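Local coordinates for MgGH51 (Meripilus giganteus, PDB 6ZQ1), which probably hydrolyses terminal non-reducing alpha-L-arabinofuranosyl residues from arabinose-containing polysaccharides such as arabinoxylan and arabinan, at residues F22-H27 and Y263-G268; H400-P405 and A431-N436; P222-F227 and T424-E429; E351-A356 and T382-N387. All blocks are in the same frame, centred on the assembly; numbering follows the deposited sequence.

Contact 1: residues F22-H27 and Y263-G268; sequences FEDINH and YVNTDG. With EDG (1,4-dideoxy-1,4-imino-L-arabinitol), chain F.
The imidazole of His27 covers one face of the Tyr263 phenol ring as a face-to-face stack, the planes 20° apart. The two rings are offset, and His27 NE2 sits 3.4 Å from Tyr263 CG. At the edge of the tyrosine lies the Asp24 carboxylate, turned 68° from the ring. Tyr263 CG occupies the position between backbone N and carbonyl carbon (chi1 57°), which lays the ring against the imidazole and carries its hydroxyl to the 22-27 loop. There Tyr263 OH donates a 2.6 Å bond to Asp24 OD1, meeting it from above the carboxylate plane, and accepts a bent one of 2.9 Å from His27 N. The loop follows the first strand of the (beta/alpha)8 barrel, and its partner is one arm of the small hairpin 257-258/264-265. A phenylalanine in place of Tyr263 would probably keep the stack but leave Asp24 OD1 and His27 N without this shared hydroxyl. Two waters extend the join: one bridges Asp24 O and Asn265 ND2, the other donates to both Asp24 OD2 and Asn265 OD1. Asp30 holds His27 ND1 through its carbonyl, and Asn232 binds Asn265 OD1. Next door, Glu23 OE2 accepts a 2.6 Å bond from O3' of the bound iminosugar.

Contact 2: residues H400-P405 and A431-N436; sequences HVYQTP and AAISTN. With EDG (1,4-dideoxy-1,4-imino-L-arabinitol), chain F.
Backbone bonds come first in the pairing of Val401, Tyr402 and Gln403 with Ala431 and Ala432, two parallel strand ends. Ala431 N gives a weak bond to Val401 O, and Gln403 N a weak one to Ala431 O. The shorter bond comes just past the strand, where Ile433 N meets Gln403 O at 2.9 Å, almost in line with the carbonyl. The same oxygen also receives a CA-H...O contact from Ala432 CA at 3.0 Å. Ser434 O is buried with no hydrogen-bonding partner; Thr404 CA, 3.2 Å from it, offers a CA-H instead.

These strands belong to a beta-alpha-beta unit of the (beta/alpha)8 barrel: 396-403 leads through helix 405-410 to its parallel neighbour 424-432. Thr404 is the N-cap of that helix, its OG1 bonded to Trp407 N.

Apolar contacts flank the backbone. Tyr402 and Ala431, bridged residues, put their side chains on the same side of the sheet; from there CG anti to the carbonyl carbon (chi1 -64°) directs the ring toward the iminosugar. Ile433 CG2 comes up to the ring edge, 3.6 Å from Tyr402 CD1, the two side chains crossing at about a right angle. On the other side, Pro405 CG packs on Ala432 CB at 3.9 Å.

Polar contacts gather at the phenol end, where the iminosugar's O5' donates to Tyr402 OH at 2.9 Å and Glu429 OE1 is bonded to the same hydroxyl. A phenylalanine here is likely to deprive both O5' and Glu429 of that partner. The ring of Trp491 meets the Tyr402 ring from outside these segments.

Contact 3: residues P222-F227 and T424-E429; sequences PSFFRF and TYFEGE. With EDG (1,4-dideoxy-1,4-imino-L-arabinitol), chain F.
Phe224 and Arg226 meet Phe426 and Glu429 in a buried contact across the interior of the (beta/alpha)8 barrel, a case of barrel strands that are not sheet neighbours joined by their inward side chains. Strand 224-227 is the second of the barrel and strand 424-428 belongs to the seventh; their axes approach to 10.1 Å and are inclined at 72°. No backbone pairing links them, and the side chains do the work in two layers, one aromatic and one charged, the charged one nearer the iminosugar.

In the aromatic layer Phe426 turns its edge toward the face of Phe224 in an offset edge-to-face pair, the planes 85° apart, and Phe426 CE1 lies 3.6 Å from Phe224 CZ. Beyond CZ, the CE2 corner of the Phe426 ring rests against Arg226 CD at 3.6 Å. With CG anti to its own N (chi1 -177°) and the chain extended to NE, Arg226 runs its methylenes past this ring to the charged layer.

There Arg226 NH1 forms a salt bridge to Glu429 OE2 of 2.9 Å. The bond is nearly straight, lies in the guanidinium plane and uses the anti lone pair of the carboxylate oxygen. A second salt bridge, from NE to Glu347, helps fix the guanidinium's rotation. Arg226 thus positions Glu429 from the second shell, toward the C-terminal end of the seventh strand, where clan GH-A enzymes carry their nucleophile. Consistent with that role, Glu429 OE2 accepts a 2.8 Å bond from O2' of the iminosugar, and Glu429 OE1, bonded to Tyr402 OH, lies 3.1 Å from its C1'.

Contact 4: residues E351-A356 and T382-N387; sequences EDFFAA and TTNAWN. With NAG (2-acetamido-2-deoxy-beta-D-glucopyranose), chain B; EDG (1,4-dideoxy-1,4-imino-L-arabinitol), chain F; NAG (2-acetamido-2-deoxy-beta-D-glucopyranose), chain C.
Asp352 and Thr382 approach each other obliquely, and the threonine hydroxyl is used twice. Thr382 OG1 donates to Asp352 OD2 at 2.7 Å, on the anti lone pair of that oxygen, and accepts from Asp352 N at 3.0 Å. The hydroxyl stands between backbone N and carbonyl carbon (chi1 67°), which brings it to the start of the 3-10 turn 352-354. The other carboxylate oxygen, Asp352 OD1, forms a salt bridge with Arg362, so both sides of the group are held.

Phe353 meets Thr382 with its edge: CD2 lies 3.6 Å from Thr382 O, close to the ring plane. The Asn384 side chain crosses the phenylalanine at about a right angle, yet its amide is turned only 16° from the ring. Between these pairs Thr383 CG2 touches Asp352 O at 3.5 Å.

Glu351 points away from this contact, into the active site, with OE2 bonded to His400 ND1 and lying 3.3 Å from C1' of the iminosugar. The arrangement joins the loops that follow the fourth and fifth barrel strands. Asn350, which is hydrogen-bonded to the inhibitor, and Glu351 form the Asn-Glu pair characteristic of clan GH-A, whose glutamate is probably the general acid/base, as in relatives.

In the fold
From the N terminus, contact 1 opens just after the first barrel strand and closes more than two hundred residues later, its loop taking in two antiparallel five-stranded sheets. Before it closes, contact 3 has opened on the second strand, so the two cross; Phe22 N also bonds to Arg226 O. Contact 4 is nested inside the long loop of contact 3. Contact 2 opens on the sixth strand inside that loop and closes after it, so these two cross; both use strand 424-432. Contact 1 ties the loop after the first strand to the hairpin after the second, contact 4 the loops after the fourth and fifth, contact 2 the ends of the sixth and seventh strands, while contact 3 spans the interior.

Contact 1: residues F22-H27 and Y263-G268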
# COMPACT_ATOMS: atom_id res chain seq x y z
N PHE A 22 -3.50 2.95 -0.43
CA PHE A 22 -2.27 2.50 -1.07
C PHE A 22 -1.95 3.27 -2.35
O PHE A 22 -2.79 3.55 -3.20
CB PHE A 22 -2.33 1.02 -1.39
CG PHE A 22 -1.00 0.49 -1.81
CD1 PHE A 22 -0.07 0.05 -0.88
CD2 PHE A 22 -0.68 0.39 -3.16
CE1 PHE A 22 1.15 -0.48 -1.28
CE2 PHE A 22 0.56 -0.10 -3.53
CZ PHE A 22 1.47 -0.53 -2.60
N GLU A 23 -0.68 3.62 -2.45
CA GLU A 23 0.03 3.96 -3.70
C GLU A 23 1.45 3.45 -3.54
O GLU A 23 1.86 3.17 -2.40
CB GLU A 23 -0.04 5.46 -3.98
CG GLU A 23 0.84 6.24 -3.05
CD GLU A 23 0.80 7.74 -3.26
OE1 GLU A 23 1.02 8.21 -4.40
OE2 GLU A 23 0.63 8.42 -2.24
N ASP A 24 2.18 3.30 -4.64
CA ASP A 24 3.63 3.00 -4.61
C ASP A 24 4.35 4.30 -4.23
O ASP A 24 4.57 5.13 -5.13
CB ASP A 24 4.12 2.45 -5.94
CG ASP A 24 5.37 1.60 -5.73
OD1 ASP A 24 6.11 1.92 -4.78
OD2 ASP A 24 5.56 0.57 -6.44
N ILE A 25 4.64 4.44 -2.94
CA ILE A 25 5.37 5.58 -2.30
C ILE A 25 6.32 4.96 -1.27
O ILE A 25 5.94 3.92 -0.69
CB ILE A 25 4.40 6.59 -1.65
CG1 ILE A 25 5.15 7.80 -1.07
CG2 ILE A 25 3.52 5.92 -0.62
CD1 ILE A 25 4.21 8.90 -0.56
N ASN A 26 7.51 5.53 -1.06
CA ASN A 26 8.52 4.99 -0.11
C ASN A 26 8.81 3.51 -0.46
O ASN A 26 9.00 2.71 0.45
CB ASN A 26 8.00 5.01 1.34
CG ASN A 26 7.41 6.32 1.81
OD1 ASN A 26 8.01 7.37 1.56
ND2 ASN A 26 6.30 6.25 2.52
N HIS A 27 8.77 3.12 -1.74
CA HIS A 27 8.93 1.70 -2.19
C HIS A 27 7.97 0.78 -1.42
O HIS A 27 8.40 -0.32 -0.95
CB HIS A 27 10.40 1.24 -2.08
CG HIS A 27 11.21 1.74 -3.23
ND1 HIS A 27 11.24 1.08 -4.44
CD2 HIS A 27 11.88 2.90 -3.42
CE1 HIS A 27 11.99 1.78 -5.28
NE2 HIS A 27 12.38 2.88 -4.68
N TYR A 263 11.07 7.33 -8.59
CA TYR A 263 11.59 6.03 -9.06
C TYR A 263 10.65 5.40 -10.07
O TYR A 263 9.44 5.65 -10.09
CB TYR A 263 11.87 5.09 -7.88
CG TYR A 263 10.71 4.79 -6.96
CD1 TYR A 263 9.82 3.75 -7.20
CD2 TYR A 263 10.48 5.55 -5.82
CE1 TYR A 263 8.77 3.45 -6.32
CE2 TYR A 263 9.41 5.29 -4.97
CZ TYR A 263 8.57 4.22 -5.18
OH TYR A 263 7.56 3.99 -4.27
N VAL A 264 11.25 4.54 -10.88
CA VAL A 264 10.54 3.68 -11.87
C VAL A 264 9.67 2.66 -11.14
O VAL A 264 10.16 2.04 -10.20
CB VAL A 264 11.54 3.02 -12.83
CG1 VAL A 264 10.84 2.02 -13.78
CG2 VAL A 264 12.31 4.10 -13.61
N ASN A 265 8.43 2.47 -11.61
CA ASN A 265 7.56 1.36 -11.16
C ASN A 265 7.65 0.29 -12.23
O ASN A 265 7.59 0.64 -13.39
CB ASN A 265 6.10 1.76 -10.99
CG ASN A 265 5.79 2.69 -9.84
OD1 ASN A 265 4.62 2.77 -9.48
ND2 ASN A 265 6.78 3.39 -9.30
N THR A 266 7.86 -0.94 -11.83
CA THR A 266 7.84 -2.12 -12.77
C THR A 266 6.42 -2.38 -13.28
O THR A 266 6.28 -3.00 -14.37
CB THR A 266 8.37 -3.40 -12.10
OG1 THR A 266 7.51 -3.86 -11.04
CG2 THR A 266 9.79 -3.25 -11.58
N ASP A 267 5.41 -2.03 -12.50
CA ASP A 267 3.97 -2.40 -12.70
C ASP A 267 3.83 -3.93 -12.60
O ASP A 267 2.77 -4.44 -12.96
CB ASP A 267 3.37 -1.81 -13.98
CG ASP A 267 3.00 -0.33 -13.88
OD1 ASP A 267 2.76 0.17 -12.73
OD2 ASP A 267 2.91 0.31 -14.97
N GLY A 268 4.81 -4.61 -11.98
CA GLY A 268 4.66 -6.01 -11.53
C GLY A 268 3.54 -6.17 -10.53
O GLY A 268 2.82 -7.22 -10.53
O2' EDG F . -2.74 12.31 -2.61
C2' EDG F . -1.44 12.64 -2.19
C1' EDG F . -1.47 13.64 -1.03
N4' EDG F . -0.67 12.98 0.00
C3' EDG F . -0.64 11.42 -1.70
O3' EDG F . 0.12 10.88 -2.79
C4' EDG F . 0.26 12.00 -0.61
C5' EDG F . 0.84 10.96 0.35
O5' EDG F . -0.16 10.22 1.03
O HOH W 1 5.97 5.37 -7.24
O HOH W 2 3.85 0.13 -8.33

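Contact 2: residues H400-P405 and A431-N436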
# COMPACT_ATOMS: atom_id res chain seq x y z
N HIS A 400 -9.08 14.79 2.62
CA HIS A 400 -7.71 14.50 3.05
C HIS A 400 -7.30 15.52 4.12
O HIS A 400 -7.58 16.70 3.88
CB HIS A 400 -6.73 14.60 1.89
CG HIS A 400 -6.97 13.58 0.82
ND1 HIS A 400 -6.29 13.57 -0.37
CD2 HIS A 400 -7.87 12.59 0.75
CE1 HIS A 400 -6.73 12.57 -1.11
NE2 HIS A 400 -7.71 11.99 -0.48
N VAL A 401 -6.65 15.08 5.20
CA VAL A 401 -6.07 16.07 6.19
C VAL A 401 -4.77 15.54 6.80
O VAL A 401 -4.74 14.42 7.30
CB VAL A 401 -7.08 16.53 7.24
CG1 VAL A 401 -7.54 15.41 8.15
CG2 VAL A 401 -6.54 17.74 8.06
N TYR A 402 -3.74 16.39 6.79
CA TYR A 402 -2.44 16.20 7.45
C TYR A 402 -2.29 17.35 8.44
O TYR A 402 -2.34 18.48 7.96
CB TYR A 402 -1.32 16.13 6.42
CG TYR A 402 -1.46 14.92 5.51
CD1 TYR A 402 -1.04 13.67 5.91
CD2 TYR A 402 -2.02 15.05 4.25
CE1 TYR A 402 -1.15 12.56 5.07
CE2 TYR A 402 -2.13 13.94 3.40
CZ TYR A 402 -1.68 12.70 3.82
OH TYR A 402 -1.77 11.61 3.00
N GLN A 403 -2.18 17.05 9.72
CA GLN A 403 -2.21 18.09 10.78
C GLN A 403 -1.51 17.62 12.05
O GLN A 403 -0.89 16.53 12.06
CB GLN A 403 -3.67 18.47 11.02
CG GLN A 403 -4.09 19.77 10.35
CD GLN A 403 -3.52 20.99 11.05
OE1 GLN A 403 -2.91 20.90 12.13
NE2 GLN A 403 -3.67 22.13 10.41
N THR A 404 -1.50 18.47 13.09
CA THR A 404 -0.85 18.16 14.36
C THR A 404 -1.71 17.16 15.13
O THR A 404 -2.93 17.09 14.93
CB THR A 404 -0.59 19.42 15.22
OG1 THR A 404 -1.86 19.93 15.62
CG2 THR A 404 0.16 20.50 14.48
N PRO A 405 -1.12 16.34 16.03
CA PRO A 405 -1.89 15.47 16.92
C PRO A 405 -3.00 16.25 17.65
O PRO A 405 -4.13 15.79 17.72
CB PRO A 405 -0.82 14.94 17.89
CG PRO A 405 0.46 14.95 17.10
CD PRO A 405 0.34 16.18 16.22
N ALA A 431 -3.47 11.71 8.79
CA ALA A 431 -2.35 11.40 9.67
C ALA A 431 -1.99 12.67 10.44
O ALA A 431 -2.07 13.75 9.86
CB ALA A 431 -1.15 10.90 8.89
N ALA A 432 -1.61 12.51 11.70
CA ALA A 432 -0.95 13.58 12.49
C ALA A 432 0.52 13.48 12.13
O ALA A 432 1.12 12.43 12.42
CB ALA A 432 -1.25 13.39 13.93
N ILE A 433 1.08 14.50 11.48
CA ILE A 433 2.39 14.32 10.79
C ILE A 433 3.50 15.13 11.45
O ILE A 433 4.65 14.91 11.08
CB ILE A 433 2.32 14.65 9.29
CG1 ILE A 433 1.97 16.11 9.02
CG2 ILE A 433 1.39 13.68 8.61
CD1 ILE A 433 2.46 16.54 7.65
N SER A 434 3.15 16.04 12.35
CA SER A 434 4.13 17.03 12.84
C SER A 434 3.57 17.63 14.12
O SER A 434 2.36 17.75 14.23
CB SER A 434 4.42 18.11 11.79
OG SER A 434 5.09 19.25 12.38
N THR A 435 4.44 18.10 14.99
CA THR A 435 4.02 18.80 16.23
C THR A 435 4.11 20.32 16.04
O THR A 435 3.81 21.03 17.00
CB THR A 435 4.87 18.35 17.43
OG1 THR A 435 6.24 18.59 17.13
CG2 THR A 435 4.68 16.90 17.81
N ASN A 436 4.49 20.77 14.85
CA ASN A 436 4.68 22.21 14.51
C ASN A 436 3.56 22.68 13.57
O ASN A 436 3.70 22.53 12.34
CB ASN A 436 6.07 22.44 13.93
CG ASN A 436 6.31 23.90 13.63
OD1 ASN A 436 5.40 24.73 13.80
ND2 ASN A 436 7.50 24.20 13.13
O2' EDG F . -2.74 12.31 -2.61
C2' EDG F . -1.44 12.64 -2.19
C1' EDG F . -1.47 13.64 -1.03
N4' EDG F . -0.67 12.98 0.00
C3' EDG F . -0.64 11.42 -1.70
O3' EDG F . 0.12 10.88 -2.79
C4' EDG F . 0.26 12.00 -0.61
C5' EDG F . 0.84 10.96 0.35
O5' EDG F . -0.16 10.22 1.03

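Contact 3: residues P222-F227 and T424-E429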
# COMPACT_ATOMS: atom_id res chain seq x y z
N PRO A 222 -8.86 -4.69 7.73
CA PRO A 222 -9.42 -3.63 6.90
C PRO A 222 -10.59 -4.14 6.06
O PRO A 222 -10.57 -5.34 5.68
CB PRO A 222 -8.23 -3.25 5.97
CG PRO A 222 -7.44 -4.56 5.83
CD PRO A 222 -7.59 -5.23 7.20
N SER A 223 -11.49 -3.22 5.68
CA SER A 223 -12.71 -3.55 4.89
C SER A 223 -12.54 -3.09 3.45
O SER A 223 -13.30 -3.52 2.58
CB SER A 223 -13.93 -2.91 5.53
OG SER A 223 -13.82 -1.48 5.50
N PHE A 224 -11.62 -2.16 3.20
CA PHE A 224 -11.41 -1.60 1.84
C PHE A 224 -9.92 -1.33 1.63
O PHE A 224 -9.11 -1.14 2.59
CB PHE A 224 -12.29 -0.37 1.57
CG PHE A 224 -11.86 0.87 2.33
CD1 PHE A 224 -10.80 1.63 1.85
CD2 PHE A 224 -12.47 1.23 3.51
CE1 PHE A 224 -10.36 2.74 2.57
CE2 PHE A 224 -12.03 2.35 4.22
CZ PHE A 224 -10.98 3.09 3.74
N PHE A 225 -9.60 -1.22 0.34
CA PHE A 225 -8.27 -0.81 -0.14
C PHE A 225 -8.41 0.23 -1.27
O PHE A 225 -8.90 -0.10 -2.37
CB PHE A 225 -7.57 -2.07 -0.63
CG PHE A 225 -6.08 -1.98 -0.83
CD1 PHE A 225 -5.55 -1.55 -2.03
CD2 PHE A 225 -5.22 -2.49 0.14
CE1 PHE A 225 -4.18 -1.59 -2.24
CE2 PHE A 225 -3.85 -2.51 -0.07
CZ PHE A 225 -3.33 -2.08 -1.27
N ARG A 226 -8.06 1.47 -0.97
CA ARG A 226 -8.05 2.59 -1.95
C ARG A 226 -6.75 2.55 -2.76
O ARG A 226 -5.68 2.41 -2.15
CB ARG A 226 -8.19 3.94 -1.23
CG ARG A 226 -8.26 5.14 -2.16
CD ARG A 226 -7.91 6.42 -1.40
NE ARG A 226 -7.87 7.54 -2.31
CZ ARG A 226 -7.08 8.62 -2.19
NH1 ARG A 226 -6.26 8.77 -1.15
NH2 ARG A 226 -7.13 9.54 -3.13
N PHE A 227 -6.84 2.51 -4.09
CA PHE A 227 -5.67 2.35 -5.00
C PHE A 227 -6.06 2.79 -6.41
O PHE A 227 -7.25 2.95 -6.69
CB PHE A 227 -5.24 0.89 -4.98
CG PHE A 227 -6.06 0.06 -5.93
CD1 PHE A 227 -7.40 -0.17 -5.66
CD2 PHE A 227 -5.50 -0.46 -7.08
CE1 PHE A 227 -8.16 -0.90 -6.55
CE2 PHE A 227 -6.26 -1.23 -7.95
CZ PHE A 227 -7.59 -1.43 -7.68
N THR A 424 -22.24 11.10 1.17
CA THR A 424 -21.33 10.41 2.12
C THR A 424 -19.90 10.90 1.93
O THR A 424 -19.57 11.46 0.87
CB THR A 424 -21.52 8.90 2.04
OG1 THR A 424 -21.16 8.47 0.73
CG2 THR A 424 -22.94 8.53 2.42
N TYR A 425 -19.11 10.75 2.99
CA TYR A 425 -17.73 11.28 3.08
C TYR A 425 -16.75 10.13 3.32
O TYR A 425 -17.00 9.25 4.17
CB TYR A 425 -17.70 12.38 4.15
CG TYR A 425 -18.54 13.54 3.74
CD1 TYR A 425 -18.01 14.55 2.94
CD2 TYR A 425 -19.91 13.58 4.03
CE1 TYR A 425 -18.81 15.60 2.50
CE2 TYR A 425 -20.71 14.63 3.60
CZ TYR A 425 -20.14 15.64 2.84
OH TYR A 425 -20.90 16.65 2.38
N PHE A 426 -15.68 10.15 2.55
CA PHE A 426 -14.54 9.20 2.62
C PHE A 426 -13.35 9.98 3.16
O PHE A 426 -12.92 10.91 2.46
CB PHE A 426 -14.23 8.61 1.24
CG PHE A 426 -13.01 7.74 1.07
CD1 PHE A 426 -12.51 6.98 2.10
CD2 PHE A 426 -12.38 7.63 -0.18
CE1 PHE A 426 -11.40 6.17 1.93
CE2 PHE A 426 -11.29 6.80 -0.36
CZ PHE A 426 -10.80 6.05 0.69
N GLU A 427 -12.85 9.63 4.34
CA GLU A 427 -11.65 10.31 4.87
C GLU A 427 -10.43 9.56 4.30
O GLU A 427 -9.83 8.76 5.01
CB GLU A 427 -11.66 10.42 6.39
CG GLU A 427 -10.63 11.44 6.87
CD GLU A 427 -11.14 12.86 7.02
OE1 GLU A 427 -12.36 13.05 6.84
OE2 GLU A 427 -10.31 13.78 7.28
N GLY A 428 -10.11 9.81 3.02
CA GLY A 428 -9.29 8.90 2.19
C GLY A 428 -7.81 8.94 2.54
O GLY A 428 -7.10 8.00 2.17
N GLU A 429 -7.33 10.02 3.20
CA GLU A 429 -5.97 10.17 3.70
C GLU A 429 -6.06 11.06 4.95
O GLU A 429 -6.63 12.14 4.83
CB GLU A 429 -5.04 10.92 2.74
CG GLU A 429 -4.89 10.25 1.37
CD GLU A 429 -4.05 11.04 0.38
OE1 GLU A 429 -3.24 11.95 0.82
OE2 GLU A 429 -4.18 10.77 -0.82
O2' EDG F . -2.74 12.31 -2.61
C2' EDG F . -1.44 12.64 -2.19
C1' EDG F . -1.47 13.64 -1.03
N4' EDG F . -0.67 12.98 0.00
C3' EDG F . -0.64 11.42 -1.70
O3' EDG F . 0.12 10.88 -2.79
C4' EDG F . 0.26 12.00 -0.61
C5' EDG F . 0.84 10.96 0.35
O5' EDG F . -0.16 10.22 1.03

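Contact 4: residues E351-A356 and T382-N387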
# COMPACT_ATOMS: atom_id res chain seq x y z
N GLU A 351 -7.04 14.35 -5.65
CA GLU A 351 -6.77 15.73 -5.16
C GLU A 351 -6.92 16.73 -6.32
O GLU A 351 -5.96 17.51 -6.58
CB GLU A 351 -5.37 15.81 -4.54
CG GLU A 351 -5.25 15.01 -3.25
CD GLU A 351 -4.17 15.46 -2.27
OE1 GLU A 351 -3.11 15.97 -2.74
OE2 GLU A 351 -4.35 15.22 -1.04
N ASP A 352 -8.09 16.75 -6.96
CA ASP A 352 -8.35 17.65 -8.09
C ASP A 352 -8.64 19.07 -7.57
O ASP A 352 -8.87 19.96 -8.40
CB ASP A 352 -9.44 17.10 -9.00
CG ASP A 352 -8.93 15.91 -9.79
OD1 ASP A 352 -8.24 16.15 -10.81
OD2 ASP A 352 -9.13 14.77 -9.33
N PHE A 353 -8.60 19.29 -6.27
CA PHE A 353 -8.50 20.69 -5.75
C PHE A 353 -7.22 21.37 -6.25
O PHE A 353 -7.17 22.60 -6.20
CB PHE A 353 -8.64 20.71 -4.23
CG PHE A 353 -7.64 19.91 -3.44
CD1 PHE A 353 -6.35 20.40 -3.22
CD2 PHE A 353 -8.01 18.73 -2.83
CE1 PHE A 353 -5.45 19.69 -2.45
CE2 PHE A 353 -7.11 18.02 -2.06
CZ PHE A 353 -5.84 18.51 -1.85
N PHE A 354 -6.21 20.65 -6.74
CA PHE A 354 -5.04 21.29 -7.41
C PHE A 354 -5.40 21.79 -8.81
O PHE A 354 -4.57 22.54 -9.37
CB PHE A 354 -3.82 20.35 -7.49
CG PHE A 354 -3.01 20.28 -6.23
CD1 PHE A 354 -2.06 21.26 -5.94
CD2 PHE A 354 -3.19 19.25 -5.32
CE1 PHE A 354 -1.31 21.21 -4.76
CE2 PHE A 354 -2.41 19.17 -4.18
CZ PHE A 354 -1.50 20.16 -3.88
N ALA A 355 -6.54 21.38 -9.37
CA ALA A 355 -6.97 21.78 -10.72
C ALA A 355 -8.46 22.07 -10.70
O ALA A 355 -9.20 21.43 -11.45
CB ALA A 355 -6.58 20.71 -11.71
N ALA A 356 -8.91 22.97 -9.82
CA ALA A 356 -10.35 23.20 -9.56
C ALA A 356 -11.00 23.96 -10.73
O ALA A 356 -12.23 23.94 -10.80
CB ALA A 356 -10.52 23.89 -8.24
N THR A 382 -13.08 14.61 -5.78
CA THR A 382 -11.79 14.77 -5.06
C THR A 382 -11.50 16.24 -4.77
O THR A 382 -10.49 16.52 -4.13
CB THR A 382 -10.64 14.18 -5.86
OG1 THR A 382 -10.47 14.98 -7.03
CG2 THR A 382 -10.91 12.74 -6.24
N THR A 383 -12.33 17.13 -5.30
CA THR A 383 -12.22 18.58 -4.95
C THR A 383 -12.61 18.79 -3.50
O THR A 383 -13.22 17.93 -2.90
CB THR A 383 -13.01 19.46 -5.92
OG1 THR A 383 -14.22 18.81 -6.35
CG2 THR A 383 -12.16 19.83 -7.13
N ASN A 384 -12.30 19.97 -2.94
CA ASN A 384 -12.89 20.34 -1.64
C ASN A 384 -14.42 20.31 -1.71
O ASN A 384 -14.98 20.69 -2.78
CB ASN A 384 -12.44 21.74 -1.20
CG ASN A 384 -10.94 21.83 -1.10
OD1 ASN A 384 -10.26 20.92 -0.62
ND2 ASN A 384 -10.42 22.99 -1.46
N ALA A 385 -15.06 19.85 -0.63
CA ALA A 385 -16.51 19.61 -0.64
C ALA A 385 -17.23 20.91 -1.00
O ALA A 385 -17.05 21.97 -0.31
CB ALA A 385 -16.99 18.99 0.66
N TRP A 386 -18.03 20.84 -2.07
CA TRP A 386 -19.00 21.91 -2.47
C TRP A 386 -18.35 23.17 -3.05
O TRP A 386 -19.12 24.11 -3.36
CB TRP A 386 -19.95 22.26 -1.31
CG TRP A 386 -20.51 21.03 -0.69
CD1 TRP A 386 -20.30 20.58 0.58
CD2 TRP A 386 -21.30 20.02 -1.35
NE1 TRP A 386 -20.89 19.37 0.75
CE2 TRP A 386 -21.53 19.00 -0.40
CE3 TRP A 386 -21.88 19.91 -2.61
CZ2 TRP A 386 -22.28 17.87 -0.69
CZ3 TRP A 386 -22.59 18.76 -2.92
CH2 TRP A 386 -22.80 17.77 -1.97
N ASN A 387 -17.02 23.23 -3.19
CA ASN A 387 -16.28 24.39 -3.74
C ASN A 387 -15.10 23.87 -4.57
O ASN A 387 -14.05 23.56 -4.02
CB ASN A 387 -15.82 25.34 -2.62
CG ASN A 387 -15.26 26.62 -3.19
OD1 ASN A 387 -15.22 26.77 -4.41
ND2 ASN A 387 -14.85 27.54 -2.34
C1 NAG B . -25.54 19.02 1.61
C2 NAG B . -25.84 19.72 0.26
C3 NAG B . -24.73 20.68 -0.12
C4 NAG B . -24.47 21.62 1.04
C5 NAG B . -24.19 20.84 2.33
C6 NAG B . -23.98 21.74 3.55
C7 NAG B . -27.17 18.21 -1.20
C8 NAG B . -27.09 16.99 -2.09
N2 NAG B . -26.00 18.71 -0.76
O3 NAG B . -24.99 21.43 -1.31
O4 NAG B . -23.31 22.38 0.77
O5 NAG B . -25.32 20.01 2.61
O6 NAG B . -25.02 22.75 3.55
O7 NAG B . -28.25 18.67 -0.86
O2' EDG F . -2.74 12.31 -2.61
C2' EDG F . -1.44 12.64 -2.19
C1' EDG F . -1.47 13.64 -1.03
N4' EDG F . -0.67 12.98 0.00
C3' EDG F . -0.64 11.42 -1.70
O3' EDG F . 0.12 10.88 -2.79
C4' EDG F . 0.26 12.00 -0.61
C5' EDG F . 0.84 10.96 0.35
O5' EDG F . -0.16 10.22 1.03
C1 NAG C . -23.51 23.66 0.21
C2 NAG C . -22.32 24.46 0.67
C3 NAG C . -22.30 25.84 0.00
C4 NAG C . -22.27 25.65 -1.52
C5 NAG C . -23.52 24.85 -1.91
C6 NAG C . -23.50 24.54 -3.41
C7 NAG C . -21.32 24.32 2.91
C8 NAG C . -21.46 24.68 4.38
N2 NAG C . -22.35 24.60 2.11
O3 NAG C . -21.15 26.58 0.51
O4 NAG C . -22.15 26.86 -2.35
O5 NAG C . -23.57 23.61 -1.22
O6 NAG C . -24.34 23.44 -3.79
O7 NAG C . -20.31 23.83 2.48